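Local coordinates for Lmo1499 protein (PDB 4IIW), which probably cleaves nascent peptidoglycan strands endolytically as a membrane-bound lytic transglycosylase of the MltG family, ending their elongation, at residues 230-235 and 256-261; 243-248 and 317-322; 222-227 and 294-299. All coordinates share one frame; numbering follows the deposited sequence.

Contact 1: residues 230-235 and 256-261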
ATOM      1  N   GLU B 230      45.330 -22.131  26.208  1.00 58.73           N
ATOM      2  CA  GLU B 230      44.692 -21.294  25.174  1.00 61.62           C
ATOM      3  C   GLU B 230      43.366 -20.673  25.642  1.00 64.22           C
ATOM      4  O   GLU B 230      43.202 -19.462  25.583  1.00 66.19           O
ATOM      5  CB  GLU B 230      44.442 -22.088  23.891  1.00 59.79           C
ATOM      6  CG  GLU B 230      43.932 -21.243  22.704  1.00 60.87           C
ATOM      7  CD  GLU B 230      45.025 -20.417  22.035  1.00 64.76           C
ATOM      8  OE1 GLU B 230      46.202 -20.816  22.119  1.00 62.63           O
ATOM      9  OE2 GLU B 230      44.710 -19.379  21.394  1.00 68.40           O
ATOM     10  N   LYS B 231      42.439 -21.500  26.124  1.00 65.37           N
ATOM     11  CA  LYS B 231      41.131 -21.002  26.552  1.00 69.48           C
ATOM     12  C   LYS B 231      41.172 -20.103  27.796  1.00 74.39           C
ATOM     13  O   LYS B 231      40.206 -19.400  28.062  1.00 76.91           O
ATOM     14  CB  LYS B 231      40.138 -22.153  26.797  1.00 68.49           C
ATOM     15  CG  LYS B 231      39.850 -23.056  25.601  1.00 65.84           C
ATOM     16  CD  LYS B 231      39.418 -22.297  24.357  1.00 65.77           C
ATOM     17  CE  LYS B 231      38.147 -21.467  24.551  1.00 69.28           C
ATOM     18  NZ  LYS B 231      37.815 -20.679  23.306  1.00 67.32           N
ATOM     19  N   GLU B 232      42.271 -20.117  28.551  1.00 77.29           N
ATOM     20  CA  GLU B 232      42.382 -19.279  29.766  1.00 82.46           C
ATOM     21  C   GLU B 232      43.104 -17.936  29.572  1.00 86.49           C
ATOM     22  O   GLU B 232      43.145 -17.126  30.487  1.00 89.25           O
ATOM     23  CB  GLU B 232      43.065 -20.057  30.906  1.00 81.28           C
ATOM     24  CG  GLU B 232      42.179 -21.086  31.626  1.00 81.83           C
ATOM     25  CD  GLU B 232      41.162 -20.459  32.588  1.00 87.41           C
ATOM     26  OE1 GLU B 232      40.692 -19.328  32.328  1.00 91.82           O
ATOM     27  OE2 GLU B 232      40.819 -21.108  33.608  1.00 87.47           O
ATOM     28  N   ALA B 233      43.652 -17.687  28.393  1.00 88.33           N
ATOM     29  CA  ALA B 233      44.402 -16.466  28.173  1.00 92.66           C
ATOM     30  C   ALA B 233      43.643 -15.454  27.352  1.00 97.29           C
ATOM     31  O   ALA B 233      43.100 -15.785  26.299  1.00 96.40           O
ATOM     32  CB  ALA B 233      45.715 -16.788  27.476  1.00 90.69           C
ATOM     33  N   THR B 234      43.588 -14.221  27.841  1.00103.73           N
ATOM     34  CA  THR B 234      43.034 -13.145  27.050  1.00109.29           C
ATOM     35  C   THR B 234      44.184 -12.865  26.065  1.00110.94           C
ATOM     36  O   THR B 234      45.203 -13.573  26.096  1.00108.78           O
ATOM     37  CB  THR B 234      42.621 -11.911  27.898  1.00114.26           C
ATOM     38  OG1 THR B 234      43.760 -11.365  28.578  1.00117.23           O
ATOM     39  CG2 THR B 234      41.550 -12.301  28.924  1.00114.40           C
ATOM     40  N   GLU B 235      44.062 -11.853  25.213  1.00115.91           N
ATOM     41  CA  GLU B 235      45.098 -11.631  24.179  1.00117.78           C
ATOM     42  C   GLU B 235      46.528 -11.536  24.765  1.00118.70           C
ATOM     43  O   GLU B 235      47.328 -12.482  24.662  1.00115.69           O
ATOM     44  CB  GLU B 235      44.835 -10.371  23.289  1.00122.28           C
ATOM     45  CG  GLU B 235      43.364  -9.966  22.984  1.00125.25           C
ATOM     46  CD  GLU B 235      42.800  -8.894  23.950  1.00130.90           C
ATOM     47  OE1 GLU B 235      41.624  -8.498  23.787  1.00133.79           O
ATOM     48  OE2 GLU B 235      43.536  -8.429  24.851  1.00131.77           O
ATOM     49  N   LEU B 256      43.031 -28.926  38.579  1.00 63.31           N
ATOM     50  CA  LEU B 256      43.247 -27.715  37.765  1.00 61.76           C
ATOM     51  C   LEU B 256      42.106 -26.695  37.863  1.00 63.01           C
ATOM     52  O   LEU B 256      42.342 -25.499  37.722  1.00 62.88           O
ATOM     53  CB  LEU B 256      43.522 -28.082  36.310  1.00 59.26           C
ATOM     54  CG  LEU B 256      44.696 -29.046  36.095  1.00 58.33           C
ATOM     55  CD1 LEU B 256      44.894 -29.305  34.610  1.00 51.74           C
ATOM     56  CD2 LEU B 256      45.989 -28.538  36.741  1.00 56.71           C
ATOM     57  N   GLN B 257      40.880 -27.170  38.103  1.00 64.31           N
ATOM     58  CA  GLN B 257      39.704 -26.294  38.268  1.00 66.36           C
ATOM     59  C   GLN B 257      39.627 -25.175  37.221  1.00 66.44           C
ATOM     60  O   GLN B 257      39.454 -24.004  37.567  1.00 68.56           O
ATOM     61  CB  GLN B 257      39.688 -25.692  39.684  1.00 68.58           C
ATOM     62  CG  GLN B 257      39.469 -26.725  40.805  1.00 69.44           C
ATOM     63  CD  GLN B 257      39.591 -26.142  42.206  1.00 69.74           C
ATOM     64  OE1 GLN B 257      40.210 -25.099  42.407  1.00 71.70           O
ATOM     65  NE2 GLN B 257      39.020 -26.835  43.187  1.00 66.99           N
ATOM     66  N   THR B 258      39.745 -25.544  35.947  1.00 63.78           N
ATOM     67  CA  THR B 258      39.696 -24.576  34.863  1.00 63.78           C
ATOM     68  C   THR B 258      38.318 -24.658  34.174  1.00 64.84           C
ATOM     69  O   THR B 258      37.934 -25.717  33.661  1.00 63.87           O
ATOM     70  CB  THR B 258      40.886 -24.779  33.870  1.00 61.52           C
ATOM     71  OG1 THR B 258      40.896 -23.733  32.891  1.00 63.37           O
ATOM     72  CG2 THR B 258      40.822 -26.117  33.180  1.00 58.30           C
ATOM     73  N   ASP B 259      37.588 -23.530  34.188  1.00 66.90           N
ATOM     74  CA  ASP B 259      36.213 -23.425  33.640  1.00 68.15           C
ATOM     75  C   ASP B 259      36.038 -23.910  32.222  1.00 65.70           C
ATOM     76  O   ASP B 259      35.088 -24.638  31.934  1.00 65.99           O
ATOM     77  CB  ASP B 259      35.679 -21.978  33.718  1.00 71.42           C
ATOM     78  CG  ASP B 259      35.361 -21.540  35.136  1.00 75.67           C
ATOM     79  OD1 ASP B 259      35.647 -22.305  36.084  1.00 79.10           O
ATOM     80  OD2 ASP B 259      34.828 -20.422  35.302  1.00 80.52           O
ATOM     81  N   PRO B 260      36.933 -23.491  31.316  1.00 63.92           N
ATOM     82  CA  PRO B 260      36.800 -23.947  29.949  1.00 60.94           C
ATOM     83  C   PRO B 260      36.651 -25.461  29.817  1.00 59.78           C
ATOM     84  O   PRO B 260      35.981 -25.921  28.878  1.00 59.84           O
ATOM     85  CB  PRO B 260      38.100 -23.470  29.303  1.00 59.40           C
ATOM     86  CG  PRO B 260      38.422 -22.230  30.006  1.00 61.71           C
ATOM     87  CD  PRO B 260      38.009 -22.486  31.447  1.00 64.15           C
ATOM     88  N   THR B 261      37.268 -26.231  30.721  1.00 58.70           N
ATOM     89  CA  THR B 261      37.150 -27.687  30.637  1.00 58.15           C
ATOM     90  C   THR B 261      35.748 -28.100  31.050  1.00 61.24           C
ATOM     91  O   THR B 261      35.210 -29.073  30.526  1.00 60.78           O
ATOM     92  CB  THR B 261      38.230 -28.464  31.455  1.00 57.23           C
ATOM     93  OG1 THR B 261      38.064 -28.248  32.866  1.00 56.80           O
ATOM     94  CG2 THR B 261      39.640 -28.065  31.004  1.00 55.22           C
TER
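K231 sets CB of its side chain against the ring atoms CB and CG of P260: CB of K231 is 3.5 Å from CB of P260 and about as far from CG, and the two side chains run past each other in opposite directions. Bends at chi2 and chi3 then carry the lysine away from the proline, so that NZ ends on the backbone oxygen of G116. One residue on, E232 makes the polar half of the contact. Its CG sits beside the backbone N (chi1 -77°) and the chain turns again at chi2, which brings the carboxylate over to T258. OG1 of T258 donates to OE2 of E232 at 2.7 Å, meeting the oxygen on its anti side, 32° out of the carboxylate plane. CD of P260 lies 3.8 Å from the same OE2, the proline crossing the glutamate at about a right angle. T258 lies on the run into helix 259-265, and its backbone O accepts from both N and OG1 of T261, the hydroxyl at 2.7 Å; N of T258 in turn hydrogen-bonds to OG1 of T286. E232 is the residue predicted to be important for catalytic activity. The chemistry is consistent with T258 acting as a second-shell residue whose hydroxyl helps to hold the orientation of the glutamate carboxylate, with CD of P260 alongside.

Contact 2: residues 243-248 and 317-322; sequences ASVFYN and LYFLAN
The ring of F319 turns its edge toward the face of F246, giving an offset edge-to-face pair with centroids 5.6 Å apart and planes at 85°. CE2 and CZ of F319 do the touching, and CZ of F246 lies 3.8 Å from CZ of F319. CE1 of F246 and CG1 of V245 both lie at the edge of the F319 ring, in its plane, so the strand residue is met along its rim by two side chains of one helical turn. F319 comes off the strand with CG between the backbone N and the carbonyl carbon (chi1 65°), a torsion that raises the ring toward the helix. F246 leaves the helix pointing away from the strand, and only the far end of its ring returns to it. V245 fills the angle between ring and backbone, its CG1 3.9 Å from CD2 of F319 and 3.6 Å from the backbone O of L317. The hydrogen bond to that carbonyl oxygen comes instead from NE of R249. Farther along the helix, CD2 of L317 packs on CB of N248, while ND2 of N248 hydrogen-bonds to the backbone O of S314 and of Y316. The axes of helix 243-248 and strand 318-321 run roughly antiparallel, at 144° and 8.8 Å apart at closest approach. No hydrogen bond joins the two segments themselves; apolar and aromatic contacts carry the join. The arrangement is that of a helix packed on a two-stranded antiparallel hairpin, 318-321 with 328-331, whose F319 reaches the side chain of E232, predicted to be important for catalytic activity.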
ATOM      1  N   ALA B 243      50.747 -21.353  32.354  1.00 65.69           N
ATOM      2  CA  ALA B 243      51.251 -22.713  32.287  1.00 64.99           C
ATOM      3  C   ALA B 243      51.916 -23.131  33.603  1.00 66.36           C
ATOM      4  O   ALA B 243      51.697 -24.245  34.076  1.00 66.38           O
ATOM      5  CB  ALA B 243      52.211 -22.877  31.126  1.00 64.71           C
ATOM      6  N   SER B 244      52.693 -22.244  34.220  1.00 68.60           N
ATOM      7  CA  SER B 244      53.383 -22.611  35.453  1.00 70.77           C
ATOM      8  C   SER B 244      52.407 -22.926  36.567  1.00 70.49           C
ATOM      9  O   SER B 244      52.657 -23.818  37.368  1.00 71.23           O
ATOM     10  CB  SER B 244      54.343 -21.530  35.912  1.00 73.91           C
ATOM     11  OG  SER B 244      53.648 -20.413  36.403  1.00 80.34           O
ATOM     12  N   VAL B 245      51.300 -22.192  36.631  1.00 70.16           N
ATOM     13  CA  VAL B 245      50.297 -22.464  37.650  1.00 69.37           C
ATOM     14  C   VAL B 245      49.816 -23.892  37.497  1.00 67.08           C
ATOM     15  O   VAL B 245      49.827 -24.670  38.452  1.00 66.99           O
ATOM     16  CB  VAL B 245      49.081 -21.552  37.537  1.00 69.91           C
ATOM     17  CG1 VAL B 245      47.940 -22.107  38.357  1.00 68.89           C
ATOM     18  CG2 VAL B 245      49.427 -20.142  37.971  1.00 73.15           C
ATOM     19  N   PHE B 246      49.411 -24.246  36.285  1.00 64.86           N
ATOM     20  CA  PHE B 246      48.902 -25.579  36.054  1.00 62.88           C
ATOM     21  C   PHE B 246      49.926 -26.643  36.407  1.00 62.82           C
ATOM     22  O   PHE B 246      49.602 -27.593  37.115  1.00 62.80           O
ATOM     23  CB  PHE B 246      48.390 -25.756  34.637  1.00 60.55           C
ATOM     24  CG  PHE B 246      47.140 -24.963  34.335  1.00 63.55           C
ATOM     25  CD1 PHE B 246      46.082 -24.928  35.235  1.00 66.39           C
ATOM     26  CD2 PHE B 246      46.982 -24.330  33.113  1.00 64.03           C
ATOM     27  CE1 PHE B 246      44.921 -24.222  34.950  1.00 64.36           C
ATOM     28  CE2 PHE B 246      45.821 -23.642  32.821  1.00 64.80           C
ATOM     29  CZ  PHE B 246      44.789 -23.588  33.751  1.00 64.89           C
ATOM     30  N   TYR B 247      51.159 -26.493  35.949  1.00 63.26           N
ATOM     31  CA  TYR B 247      52.163 -27.483  36.312  1.00 63.89           C
ATOM     32  C   TYR B 247      52.316 -27.551  37.843  1.00 66.05           C
ATOM     33  O   TYR B 247      52.364 -28.642  38.424  1.00 66.20           O
ATOM     34  CB  TYR B 247      53.500 -27.249  35.593  1.00 63.59           C
ATOM     35  CG  TYR B 247      53.458 -27.652  34.123  1.00 61.99           C
ATOM     36  CD1 TYR B 247      53.325 -28.990  33.754  1.00 61.34           C
ATOM     37  CD2 TYR B 247      53.569 -26.705  33.105  1.00 62.58           C
ATOM     38  CE1 TYR B 247      53.281 -29.373  32.410  1.00 59.56           C
ATOM     39  CE2 TYR B 247      53.537 -27.080  31.757  1.00 58.86           C
ATOM     40  CZ  TYR B 247      53.388 -28.415  31.422  1.00 61.24           C
ATOM     41  OH  TYR B 247      53.347 -28.802  30.096  1.00 62.30           O
ATOM     42  N   ASN B 248      52.344 -26.396  38.497  1.00 67.95           N
ATOM     43  CA  ASN B 248      52.482 -26.363  39.946  1.00 70.08           C
ATOM     44  C   ASN B 248      51.372 -27.151  40.607  1.00 70.84           C
ATOM     45  O   ASN B 248      51.634 -27.971  41.496  1.00 72.26           O
ATOM     46  CB  ASN B 248      52.495 -24.933  40.482  1.00 71.96           C
ATOM     47  CG  ASN B 248      53.771 -24.191  40.151  1.00 71.99           C
ATOM     48  OD1 ASN B 248      54.726 -24.772  39.653  1.00 68.68           O
ATOM     49  ND2 ASN B 248      53.798 -22.897  40.453  1.00 73.43           N
ATOM     50  N   LEU B 317      50.019 -20.477  42.313  1.00 79.44           N
ATOM     51  CA  LEU B 317      49.073 -21.589  42.283  1.00 75.78           C
ATOM     52  C   LEU B 317      47.650 -21.138  41.931  1.00 74.66           C
ATOM     53  O   LEU B 317      46.758 -21.978  41.786  1.00 73.52           O
ATOM     54  CB  LEU B 317      49.051 -22.293  43.646  1.00 78.18           C
ATOM     55  CG  LEU B 317      50.363 -22.923  44.132  1.00 78.61           C
ATOM     56  CD1 LEU B 317      50.220 -23.482  45.539  1.00 79.09           C
ATOM     57  CD2 LEU B 317      50.795 -24.007  43.177  1.00 75.77           C
ATOM     58  N   TYR B 318      47.431 -19.827  41.813  1.00 75.33           N
ATOM     59  CA  TYR B 318      46.112 -19.281  41.467  1.00 74.45           C
ATOM     60  C   TYR B 318      46.237 -18.135  40.450  1.00 72.66           C
ATOM     61  O   TYR B 318      47.279 -17.489  40.348  1.00 75.46           O
ATOM     62  CB  TYR B 318      45.405 -18.752  42.719  1.00 78.51           C
ATOM     63  CG  TYR B 318      45.249 -19.758  43.837  1.00 80.60           C
ATOM     64  CD1 TYR B 318      44.093 -20.528  43.958  1.00 81.09           C
ATOM     65  CD2 TYR B 318      46.255 -19.929  44.787  1.00 84.48           C
ATOM     66  CE1 TYR B 318      43.953 -21.458  44.983  1.00 81.90           C
ATOM     67  CE2 TYR B 318      46.124 -20.850  45.819  1.00 84.93           C
ATOM     68  CZ  TYR B 318      44.975 -21.611  45.912  1.00 85.07           C
ATOM     69  OH  TYR B 318      44.862 -22.522  46.936  1.00 87.16           O
ATOM     70  N   PHE B 319      45.176 -17.886  39.697  1.00107.72           N
ATOM     71  CA  PHE B 319      45.176 -16.769  38.768  1.00105.41           C
ATOM     72  C   PHE B 319      43.762 -16.299  38.530  1.00106.32           C
ATOM     73  O   PHE B 319      42.823 -17.090  38.574  1.00106.10           O
ATOM     74  CB  PHE B 319      45.877 -17.115  37.446  1.00105.01           C
ATOM     75  CG  PHE B 319      45.195 -18.189  36.632  1.00102.99           C
ATOM     76  CD1 PHE B 319      44.208 -17.861  35.712  1.00104.15           C
ATOM     77  CD2 PHE B 319      45.572 -19.518  36.753  1.00100.18           C
ATOM     78  CE1 PHE B 319      43.591 -18.844  34.943  1.00105.69           C
ATOM     79  CE2 PHE B 319      44.960 -20.501  35.993  1.00102.49           C
ATOM     80  CZ  PHE B 319      43.967 -20.160  35.083  1.00104.58           C
ATOM     81  N   LEU B 320      43.619 -14.997  38.314  1.00107.17           N
ATOM     82  CA  LEU B 320      42.318 -14.402  38.053  1.00110.48           C
ATOM     83  C   LEU B 320      42.452 -13.257  37.057  1.00112.63           C
ATOM     84  O   LEU B 320      43.315 -12.391  37.209  1.00111.99           O
ATOM     85  CB  LEU B 320      41.688 -13.886  39.347  1.00111.69           C
ATOM     86  CG  LEU B 320      40.248 -13.373  39.217  1.00116.01           C
ATOM     87  CD1 LEU B 320      39.322 -14.479  38.709  1.00116.39           C
ATOM     88  CD2 LEU B 320      39.761 -12.825  40.553  1.00117.71           C
ATOM     89  N   ALA B 321      41.602 -13.273  36.037  1.00116.05           N
ATOM     90  CA  ALA B 321      41.586 -12.229  35.028  1.00120.37           C
ATOM     91  C   ALA B 321      40.426 -11.296  35.337  1.00125.16           C
ATOM     92  O   ALA B 321      39.316 -11.762  35.605  1.00127.22           O
ATOM     93  CB  ALA B 321      41.418 -12.835  33.643  1.00123.20           C
ATOM     94  N   ASN B 322      40.679  -9.986  35.326  1.00127.72           N
ATOM     95  CA  ASN B 322      39.608  -9.013  35.564  1.00133.20           C
ATOM     96  C   ASN B 322      38.433  -9.229  34.631  1.00138.68           C
ATOM     97  O   ASN B 322      38.603  -9.393  33.420  1.00140.85           O
ATOM     98  CB  ASN B 322      40.085  -7.551  35.406  1.00136.56           C
ATOM     99  CG  ASN B 322      40.450  -6.884  36.733  1.00135.52           C
ATOM    100  OD1 ASN B 322      40.223  -7.430  37.819  1.00132.36           O
ATOM    101  ND2 ASN B 322      40.979  -5.667  36.642  1.00138.04           N
TER

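Contact 3: residues 222-227 and 294-299; sequences FLTMSS and PGPISN
This is a buried helix-to-loop contact, in which one flank of helix 219-232 receives the irregular run 294-299 between helices 275-278 and 302-309. All seven touching residues are buried, with CA of T224 3.9 Å from CA of P296. S227 is the polar centre. Its OG takes a hydrogen bond from the backbone N of I297 at 3.2 Å, fairly straight with an angle of 162° at the hydrogen, and donates its own hydrogen bond to the backbone O of T224 at 2.6 Å. The hydroxyl thus links the two segments, acting as acceptor to the loop and donor to its own helix. It can do both because a chi1 of 65° turns OG back toward the preceding helical turn. CB of the same serine rests 3.5 Å from the backbone O of S298, with OG of S298 close by.

P296 wedges its ring against the turn before. CG of P296 touches CB of L223 at 3.8 Å, and CD of P296 lies 3.3 Å from OG1 of T224, whose side chain crosses the ring at about a right angle. OG1 of T224 is hydrogen-bonded to the backbone O of H220 within the helix; its approach to the proline N is not a bond, since that N carries no hydrogen. CG2 of T224 meets the backbone of G295.

Around this junction, selenomethionine M225, which points away from the loop, packs on helix 239-251, F222 and L223 meet helix 302-309, and OD1 and ND2 of N299 hydrogen-bond to the backbone N of Y117 and the backbone O of L176.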
ATOM      1  N   PHE B 222      50.783 -32.886  25.420  1.00 52.67           N
ATOM      2  CA  PHE B 222      51.245 -31.592  24.935  1.00 52.99           C
ATOM      3  C   PHE B 222      50.097 -30.733  24.439  1.00 51.36           C
ATOM      4  O   PHE B 222      49.951 -29.594  24.847  1.00 52.04           O
ATOM      5  CB  PHE B 222      52.249 -31.807  23.800  1.00 53.20           C
ATOM      6  CG  PHE B 222      52.630 -30.556  23.060  1.00 52.72           C
ATOM      7  CD1 PHE B 222      53.126 -29.455  23.736  1.00 51.22           C
ATOM      8  CD2 PHE B 222      52.583 -30.521  21.669  1.00 52.85           C
ATOM      9  CE1 PHE B 222      53.517 -28.315  23.050  1.00 53.85           C
ATOM     10  CE2 PHE B 222      52.978 -29.397  20.974  1.00 52.81           C
ATOM     11  CZ  PHE B 222      53.446 -28.283  21.668  1.00 56.42           C
ATOM     12  N   LEU B 223      49.281 -31.290  23.560  1.00 50.24           N
ATOM     13  CA  LEU B 223      48.158 -30.538  23.018  1.00 49.84           C
ATOM     14  C   LEU B 223      47.076 -30.313  24.054  1.00 50.59           C
ATOM     15  O   LEU B 223      46.321 -29.344  23.954  1.00 50.90           O
ATOM     16  CB  LEU B 223      47.591 -31.219  21.765  1.00 49.04           C
ATOM     17  CG  LEU B 223      48.598 -31.285  20.609  1.00 45.52           C
ATOM     18  CD1 LEU B 223      48.033 -32.095  19.457  1.00 44.47           C
ATOM     19  CD2 LEU B 223      48.957 -29.883  20.169  1.00 42.15           C
ATOM     20  N   THR B 224      47.005 -31.176  25.065  1.00 51.29           N
ATOM     21  CA  THR B 224      46.020 -30.997  26.121  1.00 51.10           C
ATOM     22  C   THR B 224      46.363 -29.738  26.933  1.00 52.42           C
ATOM     23  O   THR B 224      45.502 -28.837  27.115  1.00 52.47           O
ATOM     24  CB  THR B 224      45.940 -32.225  27.008  1.00 51.86           C
ATOM     25  OG1 THR B 224      45.509 -33.343  26.216  1.00 51.87           O
ATOM     26  CG2 THR B 224      44.954 -32.000  28.144  1.00 51.55           C
HETATM   27  N   MSE B 225      47.609 -29.659  27.412  1.00 52.47           N
HETATM   28  CA  MSE B 225      48.056 -28.460  28.143  1.00 53.50           C
HETATM   29  C   MSE B 225      47.899 -27.237  27.330  1.00 52.49           C
HETATM   30  O   MSE B 225      47.433 -26.224  27.819  1.00 53.47           O
HETATM   31  CB  MSE B 225      49.531 -28.500  28.537  1.00 54.59           C
HETATM   32  CG  MSE B 225      49.746 -28.660  29.979  1.00 57.90           C
HETATM   33 SE   MSE B 225      49.069 -27.175  31.048  0.78 53.03          SE
HETATM   34  CE  MSE B 225      49.552 -28.076  32.693  1.00 57.85           C
ATOM     35  N   SER B 226      48.353 -27.311  26.094  1.00 51.90           N
ATOM     36  CA  SER B 226      48.268 -26.163  25.221  1.00 53.56           C
ATOM     37  C   SER B 226      46.845 -25.636  25.192  1.00 53.71           C
ATOM     38  O   SER B 226      46.652 -24.440  25.334  1.00 55.70           O
ATOM     39  CB  SER B 226      48.746 -26.510  23.811  1.00 52.77           C
ATOM     40  OG  SER B 226      50.116 -26.852  23.838  1.00 53.48           O
ATOM     41  N   SER B 227      45.859 -26.530  25.071  1.00 52.34           N
ATOM     42  CA  SER B 227      44.460 -26.104  24.966  1.00 54.30           C
ATOM     43  C   SER B 227      43.897 -25.446  26.225  1.00 56.97           C
ATOM     44  O   SER B 227      43.169 -24.443  26.128  1.00 58.45           O
ATOM     45  CB  SER B 227      43.542 -27.262  24.556  1.00 52.90           C
ATOM     46  OG  SER B 227      43.511 -28.247  25.557  1.00 53.31           O
ATOM     47  N   PRO B 294      41.176 -35.952  29.661  1.00 54.07           N
ATOM     48  CA  PRO B 294      41.568 -37.058  28.776  1.00 54.52           C
ATOM     49  C   PRO B 294      42.136 -36.645  27.412  1.00 53.26           C
ATOM     50  O   PRO B 294      42.758 -37.457  26.734  1.00 53.93           O
ATOM     51  CB  PRO B 294      40.255 -37.843  28.566  1.00 56.14           C
ATOM     52  CG  PRO B 294      39.311 -37.339  29.575  1.00 57.33           C
ATOM     53  CD  PRO B 294      39.730 -35.938  29.915  1.00 56.00           C
ATOM     54  N   GLY B 295      41.871 -35.414  27.000  1.00 52.38           N
ATOM     55  CA  GLY B 295      42.369 -34.879  25.745  1.00 51.24           C
ATOM     56  C   GLY B 295      42.178 -33.369  25.718  1.00 51.43           C
ATOM     57  O   GLY B 295      41.655 -32.786  26.670  1.00 52.15           O
ATOM     58  N   PRO B 296      42.629 -32.721  24.643  1.00 51.14           N
ATOM     59  CA  PRO B 296      42.488 -31.282  24.482  1.00 51.48           C
ATOM     60  C   PRO B 296      41.035 -30.868  24.400  1.00 52.20           C
ATOM     61  O   PRO B 296      40.182 -31.703  24.058  1.00 53.66           O
ATOM     62  CB  PRO B 296      43.155 -31.020  23.122  1.00 51.25           C
ATOM     63  CG  PRO B 296      44.086 -32.156  22.940  1.00 48.96           C
ATOM     64  CD  PRO B 296      43.457 -33.316  23.581  1.00 51.14           C
ATOM     65  N   ILE B 297      40.766 -29.592  24.686  1.00 51.60           N
ATOM     66  CA  ILE B 297      39.411 -29.035  24.596  1.00 53.25           C
ATOM     67  C   ILE B 297      39.268 -28.036  23.431  1.00 54.66           C
ATOM     68  O   ILE B 297      38.228 -27.387  23.272  1.00 57.51           O
ATOM     69  CB  ILE B 297      38.988 -28.354  25.898  1.00 53.69           C
ATOM     70  CG1 ILE B 297      39.908 -27.169  26.219  1.00 54.49           C
ATOM     71  CG2 ILE B 297      38.985 -29.371  27.018  1.00 51.55           C
ATOM     72  CD1 ILE B 297      39.383 -26.263  27.365  1.00 56.16           C
ATOM     73  N   SER B 298      40.324 -27.913  22.630  1.00 53.12           N
ATOM     74  CA  SER B 298      40.331 -27.020  21.477  1.00 54.01           C
ATOM     75  C   SER B 298      41.693 -27.121  20.818  1.00 51.96           C
ATOM     76  O   SER B 298      42.536 -27.872  21.287  1.00 52.12           O
ATOM     77  CB  SER B 298      40.111 -25.567  21.911  1.00 54.68           C
ATOM     78  OG  SER B 298      41.247 -25.101  22.612  1.00 53.31           O
ATOM     79  N   ASN B 299      41.906 -26.373  19.737  1.00 51.86           N
ATOM     80  CA  ASN B 299      43.230 -26.305  19.117  1.00 50.80           C
ATOM     81  C   ASN B 299      43.988 -25.133  19.761  1.00 50.65           C
ATOM     82  O   ASN B 299      43.410 -24.396  20.547  1.00 50.18           O
ATOM     83  CB  ASN B 299      43.163 -26.210  17.590  1.00 52.17           C
ATOM     84  CG  ASN B 299      42.375 -25.028  17.105  1.00 53.83           C
ATOM     85  OD1 ASN B 299      42.000 -24.136  17.880  1.00 57.29           O
ATOM     86  ND2 ASN B 299      42.122 -25.004  15.809  1.00 50.28           N
TER

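Followed from the N terminus, helix 219-232 comes first and supplies a segment to both contact 3 (222-227) and contact 1 (230-235). Helix 239-251 then gives the first half of contact 2. Contact 1 closes earliest, at 256-261, and is nested inside the larger loop that contact 3 closes at 294-299. Contact 2 closes last, at the strand 318-321, and crosses both others, so the segments interleave. In space the three adjoin: I297 packs on K231 and P260 between contacts 3 and 1, F319 and F246 lie against E232 and T258 between contacts 1 and 2, and M225 meets F246 between contacts 3 and 2. Together they gather loop, helices and hairpin around helix 219-232.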